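Local coordinates for heme-binding protein A (Haemophilus parasuis 29755, PDB 3TPA), which probably binds glutathione as the periplasmic solute-binding component of a bacterial ABC transport system, although it was named for heme, at residues E265-N270 with F317-L322; G309-T314 with F481-N486; F46-I51 with G496-P501; P326-Y331 with I471-S476. The protein carries 1 engineered substitution. All coordinates share one frame; numbering follows the deposited sequence.

Contact 1. Residues E265-N270 with F317-L322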
loop_
_atom_site.group_PDB
_atom_site.type_symbol
_atom_site.label_atom_id
_atom_site.label_comp_id
_atom_site.label_asym_id
_atom_site.label_seq_id
_atom_site.Cartn_x
_atom_site.Cartn_y
_atom_site.Cartn_z
ATOM N N GLU A 265 6.807 -6.417 -13.903
ATOM C CA GLU A 265 5.809 -5.360 -13.730
ATOM C C GLU A 265 4.469 -5.912 -13.282
ATOM O O GLU A 265 4.132 -7.060 -13.551
ATOM C CB GLU A 265 5.595 -4.589 -15.032
ATOM C CG GLU A 265 5.177 -5.470 -16.209
ATOM C CD GLU A 265 4.999 -4.662 -17.478
ATOM O OE1 GLU A 265 5.873 -4.741 -18.362
ATOM O OE2 GLU A 265 3.997 -3.930 -17.585
ATOM N N ARG A 266 3.715 -5.072 -12.589
ATOM C CA ARG A 266 2.327 -5.370 -12.254
ATOM C C ARG A 266 1.646 -4.107 -11.737
ATOM O O ARG A 266 2.303 -3.157 -11.333
ATOM C CB ARG A 266 2.231 -6.503 -11.238
ATOM C CG ARG A 266 2.869 -6.216 -9.896
ATOM C CD ARG A 266 2.604 -7.362 -8.930
ATOM N NE ARG A 266 1.191 -7.415 -8.574
ATOM C CZ ARG A 266 0.592 -8.452 -8.005
ATOM N NH1 ARG A 266 -0.694 -8.379 -7.717
ATOM N NH2 ARG A 266 1.271 -9.554 -7.717
ATOM N N GLU A 267 0.327 -4.096 -11.765
ATOM C CA GLU A 267 -0.443 -2.916 -11.372
ATOM C C GLU A 267 -0.273 -2.642 -9.892
ATOM O O GLU A 267 -0.193 -3.565 -9.090
ATOM C CB GLU A 267 -1.919 -3.118 -11.742
ATOM C CG GLU A 267 -2.103 -3.373 -13.242
ATOM C CD GLU A 267 -3.543 -3.628 -13.620
ATOM O OE1 GLU A 267 -4.248 -4.304 -12.852
ATOM O OE2 GLU A 267 -3.978 -3.151 -14.684
ATOM N N GLY A 268 -0.186 -1.364 -9.543
ATOM C CA GLY A 268 -0.105 -0.974 -8.152
ATOM C C GLY A 268 -1.500 -1.060 -7.561
ATOM O O GLY A 268 -2.479 -1.022 -8.293
ATOM N N LEU A 269 -1.587 -1.183 -6.246
ATOM C CA LEU A 269 -2.876 -1.199 -5.550
ATOM C C LEU A 269 -3.279 0.234 -5.255
ATOM O O LEU A 269 -3.288 0.670 -4.105
ATOM C CB LEU A 269 -2.768 -2.008 -4.258
ATOM C CG LEU A 269 -2.186 -3.410 -4.453
ATOM C CD1 LEU A 269 -1.950 -4.108 -3.110
ATOM C CD2 LEU A 269 -3.055 -4.270 -5.364
ATOM N N ASN A 270 -3.597 0.971 -6.315
ATOM C CA ASN A 270 -3.882 2.398 -6.219
ATOM C C ASN A 270 -4.881 2.784 -7.301
ATOM O O ASN A 270 -5.249 1.953 -8.128
ATOM C CB ASN A 270 -2.584 3.253 -6.298
ATOM C CG ASN A 270 -1.839 3.118 -7.625
ATOM O OD1 ASN A 270 -2.422 2.841 -8.655
ATOM N ND2 ASN A 270 -0.534 3.343 -7.591
ATOM N N PHE A 317 -10.540 -0.528 -8.171
ATOM C CA PHE A 317 -9.331 -1.218 -7.763
ATOM C C PHE A 317 -8.920 -2.201 -8.855
ATOM O O PHE A 317 -9.765 -2.656 -9.612
ATOM C CB PHE A 317 -9.496 -1.925 -6.409
ATOM C CG PHE A 317 -10.857 -2.537 -6.184
ATOM C CD1 PHE A 317 -11.289 -3.611 -6.939
ATOM C CD2 PHE A 317 -11.694 -2.043 -5.196
ATOM C CE1 PHE A 317 -12.542 -4.181 -6.711
ATOM C CE2 PHE A 317 -12.942 -2.608 -4.968
ATOM C CZ PHE A 317 -13.367 -3.675 -5.730
ATOM N N PRO A 318 -7.617 -2.516 -8.956
ATOM C CA PRO A 318 -7.150 -3.426 -10.015
ATOM C C PRO A 318 -7.600 -4.871 -9.794
ATOM O O PRO A 318 -8.109 -5.219 -8.723
ATOM C CB PRO A 318 -5.620 -3.322 -9.922
ATOM C CG PRO A 318 -5.372 -2.987 -8.493
ATOM C CD PRO A 318 -6.513 -2.065 -8.097
ATOM N N ASP A 319 -7.387 -5.713 -10.801
ATOM C CA ASP A 319 -7.900 -7.068 -10.754
ATOM C C ASP A 319 -7.180 -7.977 -9.766
ATOM O O ASP A 319 -7.569 -9.128 -9.614
ATOM C CB ASP A 319 -7.964 -7.700 -12.159
ATOM C CG ASP A 319 -6.585 -8.076 -12.734
ATOM O OD1 ASP A 319 -5.535 -7.736 -12.158
ATOM O OD2 ASP A 319 -6.573 -8.720 -13.806
ATOM N N ALA A 320 -6.158 -7.472 -9.075
ATOM C CA ALA A 320 -5.574 -8.246 -7.979
ATOM C C ALA A 320 -6.459 -8.222 -6.725
ATOM O O ALA A 320 -6.287 -9.053 -5.833
ATOM C CB ALA A 320 -4.206 -7.736 -7.633
ATOM N N VAL A 321 -7.380 -7.259 -6.651
ATOM C CA VAL A 321 -8.177 -7.053 -5.437
ATOM C C VAL A 321 -9.480 -7.848 -5.446
ATOM O O VAL A 321 -10.143 -7.949 -6.473
ATOM C CB VAL A 321 -8.480 -5.548 -5.183
ATOM C CG1 VAL A 321 -9.274 -5.379 -3.911
ATOM C CG2 VAL A 321 -7.194 -4.736 -5.085
ATOM N N LEU A 322 -9.839 -8.403 -4.289
ATOM C CA LEU A 322 -11.088 -9.146 -4.115
ATOM C C LEU A 322 -12.294 -8.298 -4.518
ATOM O O LEU A 322 -12.392 -7.139 -4.125
ATOM C CB LEU A 322 -11.247 -9.584 -2.654
ATOM C CG LEU A 322 -12.498 -10.439 -2.409
ATOM C CD1 LEU A 322 -12.321 -11.804 -3.062
ATOM C CD2 LEU A 322 -12.795 -10.590 -0.934
HETATM O O HOH W 1 -3.845 -6.034 -10.935
HETATM O O HOH W 2 -6.762 -4.715 -13.384
#
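Pro318 to Val321 form a type I beta turn that lies against Glu267 to Leu269, where strand 261-276 is interrupted by an inverse gamma turn centred on Leu269. The Pro318 ring is the wedge: its CB meets Glu267 OE1 at 3.4 Å and its CG sits 3.5 Å from Gly268 O. A compact, rigid ring suits a turn packed closely on a neighbouring backbone. Glu267 has CG anti to the carbonyl carbon, beside its backbone N (chi1 -58°), and the chain runs extended beyond it, carrying the carboxylate past the Pro318 ring. Leu269 comes across Pro318 at about a right angle, and its CD2 branch reaches Val321 CG2 (4.2 Å). No direct hydrogen bond joins the segments; two waters donate to Glu267 OE1, one also giving a proton to Asp319 OD1 (2.7 Å), the other accepting from Asp319 N (2.8 Å). Glu267 OE1 and Asp319 OD1 are 3.7 Å apart, a repulsion the water probably eases, and Glu267 OE2 is held by Thr311. Ala320 CB touches the Arg266 guanidinium edge at NH1 (3.6 Å); NH2 is hydrogen-bonded to Gly49 O. The turn, following strand 310-312, thus packs where a mixed-sheet strand of this family 5 solute-binding fold breaks.

Contact 2. Residues G309-T314 with F481-N486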
loop_
_atom_site.group_PDB
_atom_site.type_symbol
_atom_site.label_atom_id
_atom_site.label_comp_id
_atom_site.label_asym_id
_atom_site.label_seq_id
_atom_site.Cartn_x
_atom_site.Cartn_y
_atom_site.Cartn_z
ATOM N N GLY A 309 3.792 3.437 -18.044
ATOM C CA GLY A 309 3.782 2.933 -16.677
ATOM C C GLY A 309 2.442 3.051 -15.988
ATOM O O GLY A 309 2.358 3.472 -14.833
ATOM N N GLY A 310 1.382 2.661 -16.682
ATOM C CA GLY A 310 0.046 2.768 -16.118
ATOM C C GLY A 310 -0.948 2.010 -16.953
ATOM O O GLY A 310 -0.679 1.705 -18.105
ATOM N N THR A 311 -2.098 1.688 -16.367
ATOM C CA THR A 311 -3.156 1.033 -17.110
ATOM C C THR A 311 -4.482 1.701 -16.851
ATOM O O THR A 311 -4.729 2.199 -15.755
ATOM C CB THR A 311 -3.303 -0.434 -16.711
ATOM O OG1 THR A 311 -3.777 -0.499 -15.369
ATOM C CG2 THR A 311 -1.972 -1.142 -16.793
ATOM N N VAL A 312 -5.340 1.690 -17.864
ATOM C CA VAL A 312 -6.676 2.257 -17.753
ATOM C C VAL A 312 -7.490 1.494 -16.705
ATOM O O VAL A 312 -7.556 0.273 -16.743
ATOM C CB VAL A 312 -7.403 2.216 -19.122
ATOM C CG1 VAL A 312 -8.882 2.515 -18.962
ATOM C CG2 VAL A 312 -6.774 3.205 -20.080
ATOM N N ALA A 313 -8.091 2.215 -15.759
ATOM C CA ALA A 313 -8.932 1.584 -14.720
ATOM C C ALA A 313 -10.372 1.392 -15.200
ATOM O O ALA A 313 -10.970 2.302 -15.781
ATOM C CB ALA A 313 -8.925 2.411 -13.448
ATOM N N THR A 314 -10.928 0.208 -14.955
ATOM C CA THR A 314 -12.352 -0.027 -15.211
ATOM C C THR A 314 -13.124 -0.097 -13.906
ATOM O O THR A 314 -14.287 0.316 -13.839
ATOM C CB THR A 314 -12.576 -1.319 -15.993
ATOM O OG1 THR A 314 -12.032 -2.421 -15.261
ATOM C CG2 THR A 314 -11.873 -1.236 -17.354
ATOM N N PHE A 481 -9.673 6.565 -13.666
ATOM C CA PHE A 481 -9.011 6.458 -14.967
ATOM C C PHE A 481 -7.720 5.624 -15.043
ATOM O O PHE A 481 -7.380 5.135 -16.114
ATOM C CB PHE A 481 -8.814 7.843 -15.615
ATOM C CG PHE A 481 -7.903 8.774 -14.839
ATOM C CD1 PHE A 481 -6.521 8.662 -14.942
ATOM C CD2 PHE A 481 -8.440 9.788 -14.039
ATOM C CE1 PHE A 481 -5.675 9.523 -14.241
ATOM C CE2 PHE A 481 -7.605 10.667 -13.334
ATOM C CZ PHE A 481 -6.213 10.523 -13.434
ATOM N N ALA A 482 -6.994 5.451 -13.940
ATOM C CA ALA A 482 -5.737 4.707 -14.029
ATOM C C ALA A 482 -5.328 3.997 -12.754
ATOM O O ALA A 482 -5.654 4.428 -11.635
ATOM C CB ALA A 482 -4.608 5.627 -14.469
ATOM N N HIS A 483 -4.620 2.895 -12.943
ATOM C CA HIS A 483 -3.788 2.333 -11.902
ATOM C C HIS A 483 -2.345 2.501 -12.372
ATOM O O HIS A 483 -2.060 2.397 -13.563
ATOM C CB HIS A 483 -4.067 0.841 -11.723
ATOM C CG HIS A 483 -5.525 0.502 -11.612
ATOM N ND1 HIS A 483 -6.287 0.874 -10.534
ATOM C CD2 HIS A 483 -6.341 -0.177 -12.446
ATOM C CE1 HIS A 483 -7.526 0.428 -10.698
ATOM N NE2 HIS A 483 -7.583 -0.215 -11.846
ATOM N N SER A 484 -1.425 2.771 -11.456
ATOM C CA SER A 484 -0.031 2.878 -11.891
ATOM C C SER A 484 0.518 1.465 -12.041
ATOM O O SER A 484 -0.068 0.504 -11.527
ATOM C CB SER A 484 0.799 3.671 -10.885
ATOM O OG SER A 484 1.089 2.868 -9.747
ATOM N N ILE A 485 1.620 1.336 -12.771
ATOM C CA ILE A 485 2.329 0.065 -12.847
ATOM C C ILE A 485 3.618 0.126 -12.042
ATOM O O ILE A 485 4.373 1.085 -12.153
ATOM C CB ILE A 485 2.680 -0.304 -14.289
ATOM C CG1 ILE A 485 1.417 -0.674 -15.060
ATOM C CG2 ILE A 485 3.664 -1.476 -14.300
ATOM C CD1 ILE A 485 1.636 -0.926 -16.536
ATOM N N ASN A 486 3.874 -0.892 -11.227
ATOM C CA ASN A 486 5.137 -0.954 -10.501
ATOM C C ASN A 486 6.137 -1.791 -11.271
ATOM O O ASN A 486 5.785 -2.825 -11.844
ATOM C CB ASN A 486 4.945 -1.550 -9.105
ATOM C CG ASN A 486 4.237 -0.595 -8.150
ATOM O OD1 ASN A 486 4.528 0.604 -8.116
ATOM N ND2 ASN A 486 3.316 -1.129 -7.362
HETATM O O HOH W 3 -9.543 -1.470 -12.995
#
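His483 carries CG beside its backbone N and anti to the carbonyl carbon (chi1 -49°), starting the imidazole off toward Ala313, while Thr311 has OG1 between its N and carbonyl carbon (chi1 67°), which puts the methyl CG2 beside the backbone N. There CG2 meets Ile485 CD1 at 3.6 Å, the two side chains crossing at about a right angle. Ala313 CB lies over one face of the His483 ring, 3.7 Å from its centroid, a CH-pi contact that a small methyl can make without pushing the strands apart. Thr311 OG1 sits at the ring's edge and is hydrogen-bonded to Glu267. On the ring, ND1 is bound to Asn270 O, and NE2 is hydrogen-bonded to a water (2.6 Å) that accepts from Thr314 N, so both nitrogens of this buried ring are satisfied. The strand 310-312 runs antiparallel to 478-491 and forms one border of a six-stranded mixed sheet. Thr311 and His483 make its hydrogen-bonded pair, with Thr311 N to His483 O and His483 N to Thr311 O each 2.9 Å. Beyond them Ile485 N reaches Gly309 O (3.1 Å) and Ala313 N reaches Phe481 O (3.0 Å). In the adjacent non-hydrogen-bonded pair, Gly310 CA lies 4.2 Å from Ser484 CA and makes a C-H...O contact with His483 O (3.3 Å). On the other flank, Phe481 and Ala482 both face Ala272 in a classic beta bulge, and Phe481 packs against the helix 298-306.

Contact 3. Residues F46-I51 with G496-P501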
loop_
_atom_site.group_PDB
_atom_site.type_symbol
_atom_site.label_atom_id
_atom_site.label_comp_id
_atom_site.label_asym_id
_atom_site.label_seq_id
_atom_site.Cartn_x
_atom_site.Cartn_y
_atom_site.Cartn_z
ATOM N N PHE A 46 1.991 -12.488 3.922
ATOM C CA PHE A 46 1.328 -12.574 2.615
ATOM C C PHE A 46 1.987 -13.665 1.760
ATOM O O PHE A 46 3.206 -13.732 1.675
ATOM C CB PHE A 46 1.412 -11.237 1.871
ATOM C CG PHE A 46 0.607 -10.126 2.505
ATOM C CD1 PHE A 46 -0.766 -10.091 2.379
ATOM C CD2 PHE A 46 1.237 -9.104 3.195
ATOM C CE1 PHE A 46 -1.497 -9.073 2.951
ATOM C CE2 PHE A 46 0.513 -8.079 3.764
ATOM C CZ PHE A 46 -0.861 -8.061 3.638
ATOM N N LYS A 47 1.194 -14.530 1.141
ATOM C CA LYS A 47 1.748 -15.480 0.179
ATOM C C LYS A 47 2.458 -14.666 -0.894
ATOM O O LYS A 47 2.022 -13.559 -1.206
ATOM C CB LYS A 47 0.643 -16.344 -0.451
ATOM C CG LYS A 47 0.035 -17.379 0.496
ATOM C CD LYS A 47 -1.020 -18.240 -0.200
ATOM C CE LYS A 47 -1.440 -19.426 0.661
ATOM N NZ LYS A 47 -0.346 -20.435 0.829
ATOM N N ALA A 48 3.558 -15.195 -1.437
ATOM C CA ALA A 48 4.347 -14.478 -2.444
ATOM C C ALA A 48 3.493 -14.015 -3.624
ATOM O O ALA A 48 2.751 -14.797 -4.212
ATOM C CB ALA A 48 5.503 -15.341 -2.936
ATOM N N GLY A 49 3.585 -12.730 -3.945
ATOM C CA GLY A 49 2.865 -12.165 -5.077
ATOM C C GLY A 49 1.370 -12.002 -4.865
ATOM O O GLY A 49 0.646 -11.618 -5.777
ATOM N N LYS A 50 0.905 -12.275 -3.652
ATOM C CA LYS A 50 -0.525 -12.331 -3.392
ATOM C C LYS A 50 -0.938 -11.445 -2.211
ATOM O O LYS A 50 -0.100 -10.990 -1.443
ATOM C CB LYS A 50 -0.958 -13.772 -3.132
ATOM C CG LYS A 50 -0.909 -14.693 -4.344
ATOM C CD LYS A 50 -1.780 -15.925 -4.081
ATOM C CE LYS A 50 -1.322 -17.152 -4.864
ATOM N NZ LYS A 50 -1.927 -18.417 -4.326
ATOM N N ILE A 51 -2.237 -11.207 -2.072
ATOM C CA ILE A 51 -2.748 -10.424 -0.951
ATOM C C ILE A 51 -3.318 -11.337 0.150
ATOM O O ILE A 51 -3.598 -10.893 1.262
ATOM C CB ILE A 51 -3.789 -9.374 -1.428
ATOM C CG1 ILE A 51 -3.116 -8.357 -2.355
ATOM C CG2 ILE A 51 -4.413 -8.651 -0.250
ATOM C CD1 ILE A 51 -4.102 -7.456 -3.083
ATOM N N GLY A 496 13.872 -16.487 -8.958
ATOM C CA GLY A 496 12.949 -16.829 -7.889
ATOM C C GLY A 496 12.391 -15.626 -7.160
ATOM O O GLY A 496 11.724 -15.764 -6.125
ATOM N N PHE A 497 12.670 -14.440 -7.690
ATOM C CA PHE A 497 12.105 -13.223 -7.120
ATOM C C PHE A 497 10.673 -13.115 -7.586
ATOM O O PHE A 497 10.399 -13.268 -8.767
ATOM C CB PHE A 497 12.867 -11.980 -7.581
ATOM C CG PHE A 497 12.350 -10.692 -6.979
ATOM C CD1 PHE A 497 12.902 -10.189 -5.815
ATOM C CD2 PHE A 497 11.297 -10.000 -7.570
ATOM C CE1 PHE A 497 12.431 -9.015 -5.249
ATOM C CE2 PHE A 497 10.829 -8.817 -7.015
ATOM C CZ PHE A 497 11.397 -8.326 -5.840
ATOM N N VAL A 498 9.763 -12.846 -6.656
ATOM C CA VAL A 498 8.355 -12.661 -6.984
ATOM C C VAL A 498 7.944 -11.241 -6.617
ATOM O O VAL A 498 8.174 -10.792 -5.500
ATOM C CB VAL A 498 7.463 -13.655 -6.221
ATOM C CG1 VAL A 498 5.989 -13.417 -6.546
ATOM C CG2 VAL A 498 7.865 -15.089 -6.538
ATOM N N GLN A 499 7.353 -10.523 -7.565
ATOM C CA GLN A 499 6.979 -9.144 -7.305
ATOM C C GLN A 499 5.862 -9.146 -6.276
ATOM O O GLN A 499 4.953 -9.962 -6.340
ATOM C CB GLN A 499 6.524 -8.458 -8.595
ATOM C CG GLN A 499 7.069 -7.071 -8.779
ATOM C CD GLN A 499 6.513 -6.390 -10.005
ATOM O OE1 GLN A 499 6.049 -7.041 -10.935
ATOM N NE2 GLN A 499 6.545 -5.070 -10.008
ATOM N N ASN A 500 5.947 -8.226 -5.325
ATOM C CA ASN A 500 5.005 -8.127 -4.222
ATOM C C ASN A 500 3.963 -7.055 -4.563
ATOM O O ASN A 500 4.321 -5.953 -4.948
ATOM C CB ASN A 500 5.785 -7.780 -2.945
ATOM C CG ASN A 500 4.891 -7.520 -1.740
ATOM O OD1 ASN A 500 3.754 -7.069 -1.870
ATOM N ND2 ASN A 500 5.418 -7.793 -0.553
ATOM N N PRO A 501 2.663 -7.374 -4.419
ATOM C CA PRO A 501 1.600 -6.419 -4.780
ATOM C C PRO A 501 1.751 -5.066 -4.074
ATOM O O PRO A 501 1.381 -4.021 -4.612
ATOM C CB PRO A 501 0.318 -7.117 -4.302
ATOM C CG PRO A 501 0.661 -8.556 -4.202
ATOM C CD PRO A 501 2.120 -8.596 -3.805
#
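Gly49 takes the third place of a type II beta turn, Lys47 to Lys50, and its backbone passes Asn500 where the touching parts, 48-51 and 498-501, run 13° apart. The turn is closed by Lys50 N to Lys47 O (3.0 Å), and the CA atoms of Gly49 and Asn500 are separated by 4.6 Å. Glycine suits this place twice over: the turn requires positive phi, and the bare CA can come against the opposing chain. There it points a C-H at Gln499 O, 3.3 Å away, with an angle of 142° at the hydrogen. Val498 and Pro501 flank this point. Val498 has CG1 anti to the backbone N (chi1 178°), and that methyl lies 3.6 Å from Gly49 N and 4.1 Å from Ala48 CB. Pro501 brings its ring to the other end of the glycine, CG resting 3.4 Å from Gly49 O, while the Pro501 and Ile51 side chains slide past each other in opposite directions, CB 4.1 Å from CG1. The polar groups look elsewhere: Gln499 NE2 is bound to Asn486 O, and Lys47 makes a salt bridge with Glu54. The loop between strands 44-46 and 53-63 of the antiparallel sheet thus meets the loop after strand 494-495, near the chain's end. No hydrogen bond crosses between them; the fit rests on apolar contact and one weak C-H...O contact.

Contact 4. Residues P326-Y331 with I471-S476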
loop_
_atom_site.group_PDB
_atom_site.type_symbol
_atom_site.label_atom_id
_atom_site.label_comp_id
_atom_site.label_asym_id
_atom_site.label_seq_id
_atom_site.Cartn_x
_atom_site.Cartn_y
_atom_site.Cartn_z
ATOM N N PRO A 326 -14.845 -7.972 -13.986
ATOM C CA PRO A 326 -14.354 -7.822 -15.364
ATOM C C PRO A 326 -15.417 -7.316 -16.352
ATOM O O PRO A 326 -15.074 -6.967 -17.476
ATOM C CB PRO A 326 -13.898 -9.240 -15.735
ATOM C CG PRO A 326 -14.670 -10.138 -14.827
ATOM C CD PRO A 326 -14.894 -9.380 -13.554
ATOM N N HIS A 327 -16.678 -7.256 -15.947
ATOM C CA HIS A 327 -17.726 -6.831 -16.870
ATOM C C HIS A 327 -18.539 -5.660 -16.318
ATOM O O HIS A 327 -19.673 -5.418 -16.735
ATOM C CB HIS A 327 -18.633 -8.015 -17.238
ATOM C CG HIS A 327 -19.107 -8.802 -16.057
ATOM N ND1 HIS A 327 -20.216 -8.441 -15.321
ATOM C CD2 HIS A 327 -18.618 -9.927 -15.481
ATOM C CE1 HIS A 327 -20.392 -9.309 -14.337
ATOM N NE2 HIS A 327 -19.435 -10.218 -14.408
ATOM N N LEU A 328 -17.957 -4.941 -15.367
ATOM C CA LEU A 328 -18.553 -3.695 -14.899
ATOM C C LEU A 328 -18.825 -2.797 -16.106
ATOM O O LEU A 328 -17.921 -2.538 -16.906
ATOM C CB LEU A 328 -17.599 -2.989 -13.936
ATOM C CG LEU A 328 -18.153 -1.776 -13.188
ATOM C CD1 LEU A 328 -19.397 -2.149 -12.327
ATOM C CD2 LEU A 328 -17.061 -1.162 -12.321
ATOM N N PRO A 329 -20.070 -2.318 -16.243
ATOM C CA PRO A 329 -20.401 -1.454 -17.383
ATOM C C PRO A 329 -19.583 -0.172 -17.341
ATOM O O PRO A 329 -19.339 0.365 -16.262
ATOM C CB PRO A 329 -21.891 -1.153 -17.173
ATOM C CG PRO A 329 -22.394 -2.271 -16.305
ATOM C CD PRO A 329 -21.246 -2.590 -15.392
ATOM N N GLN A 330 -19.150 0.299 -18.506
ATOM C CA GLN A 330 -18.292 1.476 -18.613
ATOM C C GLN A 330 -19.010 2.613 -19.331
ATOM O O GLN A 330 -19.908 2.385 -20.168
ATOM C CB GLN A 330 -17.010 1.141 -19.387
ATOM C CG GLN A 330 -16.141 0.091 -18.712
ATOM C CD GLN A 330 -15.677 0.538 -17.342
ATOM O OE1 GLN A 330 -14.973 1.538 -17.212
ATOM N NE2 GLN A 330 -16.086 -0.191 -16.310
ATOM N N TYR A 331 -18.619 3.840 -19.006
ATOM C CA TYR A 331 -19.096 4.991 -19.757
ATOM C C TYR A 331 -18.052 5.282 -20.823
ATOM O O TYR A 331 -17.127 6.057 -20.600
ATOM C CB TYR A 331 -19.299 6.207 -18.849
ATOM C CG TYR A 331 -20.281 5.976 -17.705
ATOM C CD1 TYR A 331 -21.654 6.096 -17.896
ATOM C CD2 TYR A 331 -19.828 5.632 -16.439
ATOM C CE1 TYR A 331 -22.547 5.878 -16.840
ATOM C CE2 TYR A 331 -20.698 5.429 -15.407
ATOM C CZ TYR A 331 -22.053 5.542 -15.609
ATOM O OH TYR A 331 -22.885 5.334 -14.547
ATOM N N ILE A 471 -23.346 -0.272 -7.776
ATOM C CA ILE A 471 -24.101 0.899 -7.327
ATOM C C ILE A 471 -23.258 2.170 -7.453
ATOM O O ILE A 471 -23.704 3.196 -7.998
ATOM C CB ILE A 471 -24.595 0.745 -5.871
ATOM C CG1 ILE A 471 -25.688 -0.328 -5.776
ATOM C CG2 ILE A 471 -25.094 2.088 -5.322
ATOM C CD1 ILE A 471 -26.037 -0.734 -4.336
ATOM N N PHE A 472 -22.035 2.101 -6.947
ATOM C CA PHE A 472 -21.078 3.201 -7.146
ATOM C C PHE A 472 -20.956 3.597 -8.629
ATOM O O PHE A 472 -21.026 4.772 -8.978
ATOM C CB PHE A 472 -19.693 2.835 -6.601
ATOM C CG PHE A 472 -18.568 3.497 -7.347
ATOM C CD1 PHE A 472 -18.256 4.835 -7.123
ATOM C CD2 PHE A 472 -17.843 2.790 -8.310
ATOM C CE1 PHE A 472 -17.203 5.449 -7.836
ATOM C CE2 PHE A 472 -16.821 3.395 -9.027
ATOM C CZ PHE A 472 -16.497 4.724 -8.788
ATOM N N GLN A 473 -20.777 2.617 -9.505
ATOM C CA GLN A 473 -20.585 2.915 -10.935
ATOM C C GLN A 473 -21.800 3.603 -11.561
ATOM O O GLN A 473 -21.652 4.555 -12.310
ATOM C CB GLN A 473 -20.210 1.649 -11.720
ATOM C CG GLN A 473 -19.763 1.905 -13.183
ATOM C CD GLN A 473 -18.384 2.582 -13.303
ATOM O OE1 GLN A 473 -17.877 3.166 -12.352
ATOM N NE2 GLN A 473 -17.779 2.488 -14.480
ATOM N N GLN A 474 -22.999 3.123 -11.221
ATOM C CA GLN A 474 -24.255 3.704 -11.693
ATOM C C GLN A 474 -24.356 5.195 -11.374
ATOM O O GLN A 474 -24.961 5.963 -12.112
ATOM C CB GLN A 474 -25.445 2.954 -11.061
ATOM C CG GLN A 474 -25.681 1.567 -11.656
ATOM C CD GLN A 474 -26.648 0.702 -10.850
ATOM O OE1 GLN A 474 -26.861 0.916 -9.652
ATOM N NE2 GLN A 474 -27.224 -0.296 -11.510
ATOM N N ASN A 475 -23.768 5.595 -10.254
ATOM C CA ASN A 475 -23.856 6.966 -9.767
ATOM C C ASN A 475 -22.651 7.833 -10.106
ATOM O O ASN A 475 -22.704 9.050 -9.958
ATOM C CB ASN A 475 -24.103 6.959 -8.256
ATOM C CG ASN A 475 -25.485 6.511 -7.925
ATOM O OD1 ASN A 475 -26.431 7.267 -8.084
ATOM N ND2 ASN A 475 -25.628 5.261 -7.523
ATOM N N SER A 476 -21.572 7.198 -10.562
ATOM C CA SER A 476 -20.383 7.913 -11.053
ATOM C C SER A 476 -19.923 9.115 -10.200
ATOM O O SER A 476 -19.711 10.204 -10.736
ATOM C CB SER A 476 -20.599 8.369 -12.506
ATOM O OG SER A 476 -19.384 8.839 -13.092
HETATM O O HOH W 4 -14.710 3.346 -14.597
#
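Tyr331 turns the hydroxyl edge of its ring toward the end of the helix 458-475: Gln473 O lies near the ring plane and accepts from OH at 2.7 Å, while Ser476 CB approaches CE2 obliquely at 4.1 Å. The ring of His293 also meets the tyrosine, and His294 packs with it edge-to-face. The second flat group is the amide of Gln473, which stands 35° from that of Gln330. Its NE2 donates to Pro329 O (3.2 Å), and donor and acceptor lie close to one another's planes; the same nitrogen also gives a proton to a water. Gln473 has CG anti to the backbone N (chi1 -170°), and the chain turns at chi2 (71°), which places CD. Leu328 covers the aliphatic part, CD1 touching Gln473 CB at 3.9 Å. Glutamine suits this buried place, offering methylenes to a leucine and an N-H to a loop carbonyl. Gln330 NE2 bonds Leu328 O (3.0 Å) and Thr314 O, which probably steadies the loop. The loop between strand 310-312 and helix 335-344 thus packs on the C-terminal end of helix 458-475, whose late carbonyl, probably a better acceptor for the helix dipole, takes the tyrosine's proton.

Contacts 1 and 2 share the mixed sheet, on its adjoining strands 261-276 and 478-491, and their centres are about 9 Å apart. Contact 2 is the more buried and relies on strand hydrogen bonds; contact 1, only partly buried, uses water and packing. Contact 3, also partly buried, joins two loops with hardly any polar chemistry, yet it touches contacts 1 and 2 by a hydrogen bond each. Contact 4, partly buried as well, lies farthest from the chain centre and depends on side-chain to backbone bonds at a helix end. It too touches contact 2 by a hydrogen bond, whereas contacts 3 and 4 do not touch, their nearest atoms being about 15 Å apart.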